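Local coordinates for protein carbohydrate deacetylase Agd3 (Neosartorya fumigata, PDB 6NWZ) that probably removes N-acetyl groups from the exopolysaccharide galactosaminogalactan, as a zinc-binding carbohydrate esterase required for biofilm formation in Aspergillus fumigatus, at residues 147-152 and 181-186; 171-176 and 196-201; 212-217 and 231-236. One frame throughout, in Å; residues are numbered along the deposited sequence.

Contact 1: 147-152 and 181-186; sequences FTDTSD and NTKEIA. With NAG (2-acetamido-2-deoxy-beta-D-glucopyranose), chain C.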
loop_
_atom_site.group_PDB
_atom_site.type_symbol
_atom_site.label_atom_id
_atom_site.label_comp_id
_atom_site.label_asym_id
_atom_site.label_seq_id
_atom_site.Cartn_x
_atom_site.Cartn_y
_atom_site.Cartn_z
ATOM N N PHE A 147 18.733 3.964 12.031
ATOM C CA PHE A 147 18.372 4.494 13.338
ATOM C C PHE A 147 19.222 3.842 14.417
ATOM O O PHE A 147 19.346 2.614 14.466
ATOM C CB PHE A 147 16.890 4.258 13.630
ATOM C CG PHE A 147 15.974 5.187 12.892
ATOM C CD1 PHE A 147 15.929 6.534 13.213
ATOM C CD2 PHE A 147 15.161 4.716 11.877
ATOM C CE1 PHE A 147 15.092 7.393 12.532
ATOM C CE2 PHE A 147 14.323 5.568 11.192
ATOM C CZ PHE A 147 14.289 6.908 11.518
ATOM N N THR A 148 19.816 4.663 15.282
ATOM C CA THR A 148 20.612 4.160 16.387
ATOM C C THR A 148 19.889 4.240 17.723
ATOM O O THR A 148 20.343 3.627 18.695
ATOM C CB THR A 148 21.935 4.923 16.476
ATOM O OG1 THR A 148 21.671 6.325 16.607
ATOM C CG2 THR A 148 22.753 4.682 15.224
ATOM N N ASP A 149 18.776 4.964 17.791
ATOM C CA ASP A 149 18.014 5.082 19.028
ATOM C C ASP A 149 16.571 5.386 18.649
ATOM O O ASP A 149 16.282 6.458 18.106
ATOM C CB ASP A 149 18.602 6.166 19.930
ATOM C CG ASP A 149 17.912 6.250 21.283
ATOM O OD1 ASP A 149 17.028 5.415 21.575
ATOM O OD2 ASP A 149 18.258 7.163 22.061
ATOM N N THR A 150 15.676 4.438 18.919
ATOM C CA THR A 150 14.254 4.591 18.653
ATOM C C THR A 150 13.440 4.741 19.931
ATOM O O THR A 150 12.211 4.628 19.886
ATOM C CB THR A 150 13.735 3.403 17.840
ATOM O OG1 THR A 150 13.929 2.190 18.579
ATOM C CG2 THR A 150 14.480 3.305 16.526
ATOM N N SER A 151 14.096 4.999 21.066
ATOM C CA SER A 151 13.410 5.057 22.352
ATOM C C SER A 151 12.502 6.272 22.496
ATOM O O SER A 151 11.679 6.295 23.416
ATOM C CB SER A 151 14.432 5.049 23.487
ATOM O OG SER A 151 15.248 6.206 23.431
ATOM N N ASP A 152 12.626 7.275 21.630
ATOM C CA ASP A 152 11.754 8.438 21.694
ATOM C C ASP A 152 10.452 8.246 20.928
ATOM O O ASP A 152 9.532 9.058 21.083
ATOM C CB ASP A 152 12.484 9.678 21.168
ATOM C CG ASP A 152 13.676 10.065 22.030
ATOM O OD1 ASP A 152 13.476 10.770 23.040
ATOM O OD2 ASP A 152 14.812 9.658 21.704
ATOM N N ASN A 181 21.683 19.170 25.092
ATOM C CA ASN A 181 20.417 19.586 24.503
ATOM C C ASN A 181 20.086 18.870 23.200
ATOM O O ASN A 181 19.005 19.099 22.648
ATOM C CB ASN A 181 20.403 21.104 24.259
ATOM C CG ASN A 181 21.508 21.566 23.323
ATOM O OD1 ASN A 181 21.932 20.842 22.419
ATOM N ND2 ASN A 181 21.980 22.784 23.539
ATOM N N THR A 182 20.979 18.020 22.693
ATOM C CA THR A 182 20.793 17.366 21.406
ATOM C C THR A 182 21.297 15.934 21.496
ATOM O O THR A 182 22.443 15.701 21.893
ATOM C CB THR A 182 21.543 18.118 20.296
ATOM O OG1 THR A 182 21.078 19.474 20.226
ATOM C CG2 THR A 182 21.336 17.440 18.952
ATOM N N LYS A 183 20.440 14.982 21.127
ATOM C CA LYS A 183 20.794 13.572 21.053
ATOM C C LYS A 183 20.703 13.095 19.609
ATOM O O LYS A 183 19.993 13.677 18.785
ATOM C CB LYS A 183 19.879 12.709 21.931
ATOM C CG LYS A 183 18.455 12.613 21.412
ATOM C CD LYS A 183 17.576 11.816 22.350
ATOM C CE LYS A 183 17.960 10.352 22.362
ATOM N NZ LYS A 183 17.007 9.571 23.194
ATOM N N GLU A 184 21.426 12.019 19.314
ATOM C CA GLU A 184 21.447 11.423 17.985
ATOM C C GLU A 184 20.481 10.244 17.932
ATOM O O GLU A 184 20.486 9.394 18.829
ATOM C CB GLU A 184 22.864 10.972 17.625
ATOM C CG GLU A 184 22.926 9.955 16.497
ATOM C CD GLU A 184 24.346 9.558 16.134
ATOM O OE1 GLU A 184 25.146 10.441 15.752
ATOM O OE2 GLU A 184 24.662 8.354 16.228
ATOM N N ILE A 185 19.651 10.202 16.891
ATOM C CA ILE A 185 18.743 9.081 16.677
ATOM C C ILE A 185 19.045 8.309 15.400
ATOM O O ILE A 185 18.590 7.159 15.270
ATOM C CB ILE A 185 17.266 9.536 16.678
ATOM C CG1 ILE A 185 16.970 10.402 15.453
ATOM C CG2 ILE A 185 16.923 10.291 17.951
ATOM C CD1 ILE A 185 15.498 10.670 15.241
ATOM N N ALA A 186 19.779 8.886 14.448
ATOM C CA ALA A 186 20.153 8.202 13.220
ATOM C C ALA A 186 21.602 8.529 12.892
ATOM O O ALA A 186 22.145 9.550 13.324
ATOM C CB ALA A 186 19.244 8.590 12.046
HETATM C C1 NAG C . 24.457 22.744 26.560
HETATM C C2 NAG C . 25.154 23.965 27.169
HETATM C C3 NAG C . 24.717 24.161 28.620
HETATM C C4 NAG C . 23.198 24.201 28.728
HETATM C C5 NAG C . 22.599 22.959 28.077
HETATM C C6 NAG C . 21.086 22.962 28.062
HETATM C C7 NAG C . 27.401 24.800 26.640
HETATM C C8 NAG C . 28.869 24.491 26.635
HETATM N N2 NAG C . 26.600 23.831 27.093
HETATM O O3 NAG C . 25.277 25.373 29.113
HETATM O O4 NAG C . 22.805 24.245 30.095
HETATM O O5 NAG C . 23.031 22.875 26.712
HETATM O O6 NAG C . 20.564 24.004 27.251
HETATM O O7 NAG C . 26.961 25.877 26.250
HETATM O O HOH W 1 20.666 8.524 21.329
#

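Contact 2: 171-176 and 196-201; sequences HYPATI and TASTAA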
loop_
_atom_site.group_PDB
_atom_site.type_symbol
_atom_site.label_atom_id
_atom_site.label_comp_id
_atom_site.label_asym_id
_atom_site.label_seq_id
_atom_site.Cartn_x
_atom_site.Cartn_y
_atom_site.Cartn_z
ATOM N N HIS A 171 22.367 14.627 1.549
ATOM C CA HIS A 171 22.407 14.757 3.002
ATOM C C HIS A 171 23.702 15.447 3.420
ATOM O O HIS A 171 24.566 15.754 2.596
ATOM C CB HIS A 171 22.256 13.397 3.687
ATOM C CG HIS A 171 23.187 12.349 3.166
ATOM N ND1 HIS A 171 22.917 11.610 2.033
ATOM C CD2 HIS A 171 24.384 11.911 3.625
ATOM C CE1 HIS A 171 23.906 10.760 1.817
ATOM N NE2 HIS A 171 24.811 10.926 2.766
ATOM N N TYR A 172 23.827 15.710 4.720
ATOM C CA TYR A 172 24.987 16.411 5.268
ATOM C C TYR A 172 25.426 15.709 6.546
ATOM O O TYR A 172 24.777 15.852 7.595
ATOM C CB TYR A 172 24.679 17.879 5.550
ATOM C CG TYR A 172 23.989 18.616 4.426
ATOM C CD1 TYR A 172 22.604 18.622 4.329
ATOM C CD2 TYR A 172 24.719 19.318 3.472
ATOM C CE1 TYR A 172 21.960 19.296 3.311
ATOM C CE2 TYR A 172 24.080 19.998 2.446
ATOM C CZ TYR A 172 22.698 19.982 2.372
ATOM O OH TYR A 172 22.042 20.650 1.362
ATOM N N PRO A 173 26.507 14.936 6.497
ATOM C CA PRO A 173 27.041 14.335 7.724
ATOM C C PRO A 173 27.332 15.404 8.767
ATOM O O PRO A 173 27.945 16.433 8.474
ATOM C CB PRO A 173 28.316 13.639 7.246
ATOM C CG PRO A 173 28.040 13.324 5.808
ATOM C CD PRO A 173 27.225 14.479 5.295
ATOM N N ALA A 174 26.878 15.160 9.993
ATOM C CA ALA A 174 26.844 16.183 11.025
ATOM C C ALA A 174 27.522 15.693 12.296
ATOM O O ALA A 174 27.823 14.505 12.456
ATOM C CB ALA A 174 25.404 16.605 11.334
ATOM N N THR A 175 27.741 16.638 13.212
ATOM C CA THR A 175 28.327 16.367 14.521
ATOM C C THR A 175 27.556 17.140 15.582
ATOM O O THR A 175 27.453 18.367 15.498
ATOM C CB THR A 175 29.804 16.760 14.551
ATOM O OG1 THR A 175 30.517 16.005 13.565
ATOM C CG2 THR A 175 30.397 16.497 15.929
ATOM N N ILE A 176 27.021 16.427 16.579
ATOM C CA ILE A 176 26.338 17.092 17.683
ATOM C C ILE A 176 27.341 17.926 18.464
ATOM O O ILE A 176 28.421 17.446 18.834
ATOM C CB ILE A 176 25.642 16.064 18.585
ATOM C CG1 ILE A 176 24.586 15.296 17.792
ATOM C CG2 ILE A 176 25.012 16.744 19.797
ATOM C CD1 ILE A 176 23.796 14.326 18.632
ATOM N N THR A 196 34.516 7.606 8.714
ATOM C CA THR A 196 33.925 7.498 10.037
ATOM C C THR A 196 32.426 7.748 9.969
ATOM O O THR A 196 31.931 8.432 9.068
ATOM C CB THR A 196 34.561 8.493 11.012
ATOM O OG1 THR A 196 34.263 9.826 10.585
ATOM C CG2 THR A 196 36.065 8.314 11.041
ATOM N N ALA A 197 31.706 7.192 10.940
ATOM C CA ALA A 197 30.278 7.432 11.036
ATOM C C ALA A 197 30.010 8.894 11.393
ATOM O O ALA A 197 30.907 9.646 11.784
ATOM C CB ALA A 197 29.645 6.500 12.067
ATOM N N SER A 198 28.751 9.296 11.251
ATOM C CA SER A 198 28.368 10.679 11.491
ATOM C C SER A 198 26.880 10.734 11.803
ATOM O O SER A 198 26.140 9.772 11.583
ATOM C CB SER A 198 28.706 11.571 10.291
ATOM O OG SER A 198 28.067 11.101 9.118
ATOM N N THR A 199 26.452 11.890 12.305
ATOM C CA THR A 199 25.074 12.082 12.734
ATOM C C THR A 199 24.175 12.391 11.545
ATOM O O THR A 199 24.495 13.248 10.715
ATOM C CB THR A 199 24.995 13.213 13.755
ATOM O OG1 THR A 199 25.683 12.825 14.951
ATOM C CG2 THR A 199 23.546 13.530 14.078
ATOM N N ALA A 200 23.038 11.701 11.474
ATOM C CA ALA A 200 22.082 11.886 10.393
ATOM C C ALA A 200 20.778 12.531 10.828
ATOM O O ALA A 200 20.159 13.231 10.028
ATOM C CB ALA A 200 21.766 10.542 9.730
ATOM N N ALA A 201 20.345 12.313 12.066
ATOM C CA ALA A 201 19.139 12.950 12.573
ATOM C C ALA A 201 19.270 13.096 14.082
ATOM O O ALA A 201 19.919 12.281 14.743
ATOM C CB ALA A 201 17.879 12.156 12.205
HETATM O O HOH W 2 27.876 13.406 16.373
#

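Contact 3: 212-217 and 231-236; sequences MAFFIG and HAWITW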
loop_
_atom_site.group_PDB
_atom_site.type_symbol
_atom_site.label_atom_id
_atom_site.label_comp_id
_atom_site.label_asym_id
_atom_site.label_seq_id
_atom_site.Cartn_x
_atom_site.Cartn_y
_atom_site.Cartn_z
ATOM N N MET A 212 12.696 17.661 16.198
ATOM C CA MET A 212 13.354 16.549 15.523
ATOM C C MET A 212 13.831 17.042 14.163
ATOM O O MET A 212 13.031 17.553 13.371
ATOM C CB MET A 212 12.413 15.345 15.384
ATOM C CG MET A 212 12.988 14.206 14.547
ATOM S SD MET A 212 11.971 12.713 14.480
ATOM C CE MET A 212 12.175 12.059 16.131
ATOM N N ALA A 213 15.132 16.902 13.902
ATOM C CA ALA A 213 15.766 17.457 12.712
ATOM C C ALA A 213 16.436 16.351 11.910
ATOM O O ALA A 213 17.209 15.560 12.460
ATOM C CB ALA A 213 16.798 18.530 13.081
ATOM N N PHE A 214 16.154 16.317 10.609
ATOM C CA PHE A 214 16.727 15.342 9.688
ATOM C C PHE A 214 17.682 16.055 8.738
ATOM O O PHE A 214 17.264 16.936 7.977
ATOM C CB PHE A 214 15.632 14.620 8.902
ATOM C CG PHE A 214 14.929 13.536 9.678
ATOM C CD1 PHE A 214 13.854 13.836 10.495
ATOM C CD2 PHE A 214 15.333 12.213 9.571
ATOM C CE1 PHE A 214 13.202 12.842 11.202
ATOM C CE2 PHE A 214 14.686 11.215 10.276
ATOM C CZ PHE A 214 13.619 11.529 11.093
ATOM N N PHE A 215 18.956 15.672 8.777
ATOM C CA PHE A 215 19.984 16.226 7.896
ATOM C C PHE A 215 20.040 15.513 6.551
ATOM O O PHE A 215 21.124 15.260 6.014
ATOM C CB PHE A 215 21.338 16.167 8.597
ATOM C CG PHE A 215 21.354 16.834 9.944
ATOM C CD1 PHE A 215 20.763 18.074 10.126
ATOM C CD2 PHE A 215 21.953 16.214 11.031
ATOM C CE1 PHE A 215 20.774 18.690 11.370
ATOM C CE2 PHE A 215 21.966 16.824 12.277
ATOM C CZ PHE A 215 21.376 18.063 12.444
ATOM N N ILE A 216 18.882 15.171 5.987
ATOM C CA ILE A 216 18.802 14.479 4.708
ATOM C C ILE A 216 17.514 14.915 4.025
ATOM O O ILE A 216 16.524 15.244 4.685
ATOM C CB ILE A 216 18.866 12.942 4.891
ATOM C CG1 ILE A 216 18.809 12.225 3.543
ATOM C CG2 ILE A 216 17.752 12.448 5.813
ATOM C CD1 ILE A 216 18.995 10.733 3.649
ATOM N N GLY A 217 17.539 14.951 2.694
ATOM C CA GLY A 217 16.342 15.293 1.948
ATOM C C GLY A 217 15.325 14.164 1.948
ATOM O O GLY A 217 15.654 12.993 2.131
ATOM N N HIS A 231 8.027 7.375 9.288
ATOM C CA HIS A 231 7.323 6.804 10.429
ATOM C C HIS A 231 7.966 7.188 11.754
ATOM O O HIS A 231 7.306 7.127 12.797
ATOM C CB HIS A 231 7.253 5.286 10.282
ATOM C CG HIS A 231 6.550 4.842 9.039
ATOM N ND1 HIS A 231 5.184 4.947 8.882
ATOM C CD2 HIS A 231 7.022 4.308 7.888
ATOM C CE1 HIS A 231 4.845 4.488 7.690
ATOM N NE2 HIS A 231 5.942 4.094 7.067
ATOM N N ALA A 232 9.234 7.594 11.738
ATOM C CA ALA A 232 9.863 8.063 12.964
ATOM C C ALA A 232 9.324 9.431 13.367
ATOM O O ALA A 232 8.874 9.619 14.502
ATOM C CB ALA A 232 11.381 8.101 12.791
ATOM N N TRP A 233 9.339 10.400 12.444
ATOM C CA TRP A 233 8.944 11.749 12.833
ATOM C C TRP A 233 7.434 11.887 12.985
ATOM O O TRP A 233 6.978 12.718 13.776
ATOM C CB TRP A 233 9.499 12.793 11.850
ATOM C CG TRP A 233 8.933 12.812 10.449
ATOM C CD1 TRP A 233 9.522 12.305 9.326
ATOM C CD2 TRP A 233 7.700 13.412 10.017
ATOM N NE1 TRP A 233 8.724 12.531 8.229
ATOM C CE2 TRP A 233 7.600 13.208 8.624
ATOM C CE3 TRP A 233 6.665 14.089 10.672
ATOM C CZ2 TRP A 233 6.510 13.655 7.877
ATOM C CZ3 TRP A 233 5.580 14.531 9.928
ATOM C CH2 TRP A 233 5.512 14.312 8.545
ATOM N N ILE A 234 6.648 11.080 12.271
ATOM C CA ILE A 234 5.199 11.112 12.459
ATOM C C ILE A 234 4.828 10.582 13.839
ATOM O O ILE A 234 4.039 11.196 14.566
ATOM C CB ILE A 234 4.488 10.325 11.345
ATOM C CG1 ILE A 234 4.671 11.025 9.998
ATOM C CG2 ILE A 234 3.008 10.160 11.676
ATOM C CD1 ILE A 234 4.050 10.284 8.842
ATOM N N THR A 235 5.391 9.429 14.219
ATOM C CA THR A 235 5.094 8.858 15.530
ATOM C C THR A 235 5.582 9.767 16.650
ATOM O O THR A 235 4.913 9.911 17.681
ATOM C CB THR A 235 5.730 7.474 15.667
ATOM O OG1 THR A 235 5.376 6.658 14.545
ATOM C CG2 THR A 235 5.253 6.801 16.942
ATOM N N TRP A 236 6.752 10.382 16.470
ATOM C CA TRP A 236 7.278 11.280 17.492
ATOM C C TRP A 236 6.472 12.571 17.562
ATOM O O TRP A 236 6.184 13.070 18.656
ATOM C CB TRP A 236 8.752 11.579 17.215
ATOM C CG TRP A 236 9.378 12.505 18.212
ATOM C CD1 TRP A 236 9.906 12.165 19.424
ATOM C CD2 TRP A 236 9.551 13.924 18.084
ATOM N NE1 TRP A 236 10.392 13.282 20.060
ATOM C CE2 TRP A 236 10.185 14.375 19.259
ATOM C CE3 TRP A 236 9.227 14.855 17.093
ATOM C CZ2 TRP A 236 10.502 15.715 19.471
ATOM C CZ3 TRP A 236 9.545 16.187 17.305
ATOM C CH2 TRP A 236 10.174 16.603 18.485
#

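Contact 1: 147-152 and 181-186
Lys-183 reaches from strand 182-188 across to the loop leaving strand 144-147, where it bridges Asp-149, first residue of an Asx turn, and Asp-152 just beyond it, in a salt-bridge network. A bend at chi3 (-69°) carries its ammonium group between the two carboxylates. Asp-152 approaches Lys-183 from the opposite direction and offers the syn lone pair of OD2 to NZ at 2.7 Å. Asp-149 stands roughly perpendicular to the lysine, and Lys-183 NZ comes to Asp-149 OD2 from above the carboxylate plane at 2.9 Å. A long side chain ending in a cation suits this place, serving two acids that face different ways. The other oxygen of Asp-149, OD1, accepts from N and OG of Ser-151, which fixes the carboxylate's rotation; aspartate is short enough to close such a turn. Where the strands still run side by side, Phe-147 and Ala-186 make an antiparallel, non-hydrogen-bonded pair, the small methyl leaving room for the phenyl ring, whose edge lies against Ile-185 O. Ile-185 O accepts from Thr-148 N at 2.8 Å and, weakly, from Asp-149 N. One water donates to Asp-149 OD2 and to Glu-184 O, the latter at 2.7 Å.

Contact 2: 171-176 and 196-201
Ala-174 and Thr-199 form a single antiparallel bridge, a hydrogen-bonded pair at which the short segments 174-176 and 198-201 run at 90° to each other. Both polar backbone atoms of each residue are used: Ala-174 N gives to Thr-199 O at 3.1 Å, in the carbonyl plane and on a lone pair, while Thr-199 N gives to Ala-174 O at 3.0 Å along a straighter path (161° at the hydrogen). Alanine suits the crossing because its methyl is small: Ala-174 CB lies 3.5 Å from Thr-199 O. The threonine hydroxyl serves two further partners. With OG1 anti to its carbonyl carbon (chi1 -66°), it accepts from a water at 2.7 Å and is hydrogen-bonded to Glu-184 on the adjoining strand. The same water accepts from Ile-176 N at 3.1 Å, linking the Ile-176 backbone to the Thr-199 side chain where the chains diverge. Ser-198 lies beside Pro-173, its OG 3.2 Å from Pro-173 CB; proline has no N-H to satisfy, and its carbonyl takes part in a backbone bond with Val-132. Two direct backbone bonds and one water bridge thus pin a perpendicular crossing, with Pro-173, Ala-174 and Ile-176 packed round the threonine and serine.

Contact 3: 212-217 and 231-236
Met-212 lies over one face of the Trp-236 indole, with CB 3.9 Å from the centroid of the six-membered ring in a CH-pi contact and CE 3.5 Å from Trp-236 CG. The methionine and the indole run side by side with their ends pointing opposite ways. Extended through chi1 and chi2, then bent at chi3 (-72°), the methionine sets its methyl back over the indole, while SD stands obliquely to the five-membered ring in a Met-aromatic contact. SD also touches Trp-233 CB at 3.6 Å; an unbranched, pliable thioether suits a slot between two tryptophans. One turn earlier on the helix, Trp-233 meets Phe-214 of the strand. The edge of the indole points toward the face of the phenyl in an offset edge-to-face pair, the centroids of the Phe-214 ring and the Trp-233 five-membered ring 5.9 Å apart and the planes at 73°. Ala-232 CB sits at the phenyl's edge, 4.4 Å from Phe-214 CZ, where a methyl allows the ring close to the helix. The interface is apolar and buried. The 231-236 part of helix 224-237 runs nearly antiparallel to 212-214 of strand 209-214, with Ile-203 of strand 198-206 and Val-117 of strand 115-119 also touching Trp-236.

Overall arrangement
All three contacts lie in the range of the CBM87 family, on the same side of the chain's centre. Along the sequence, contacts 1 and 2 interlock, their segments alternating, and both close before contact 3 opens. Strands 182-188, 198-206 and 209-214 are successive antiparallel neighbours that tie the three together. Centres of contacts 1 and 2 are about 12 Å apart, 1 and 3 about 10 Å, 2 and 3 about 14 Å. Contact 2 joins strand 198-206 to strand 174-176 of a separate two-stranded sheet. Contact 3 adds helix 224-237, whose Ala-232 and Trp-236 meet Phe-147 and Asp-152 of contact 1; Ile-185 touches Met-212. Side chains of Asp-152 and Trp-236 come within about 8 Å of the zinc ion held by Glu-210 and Leu-684; contact 2 lies away from it.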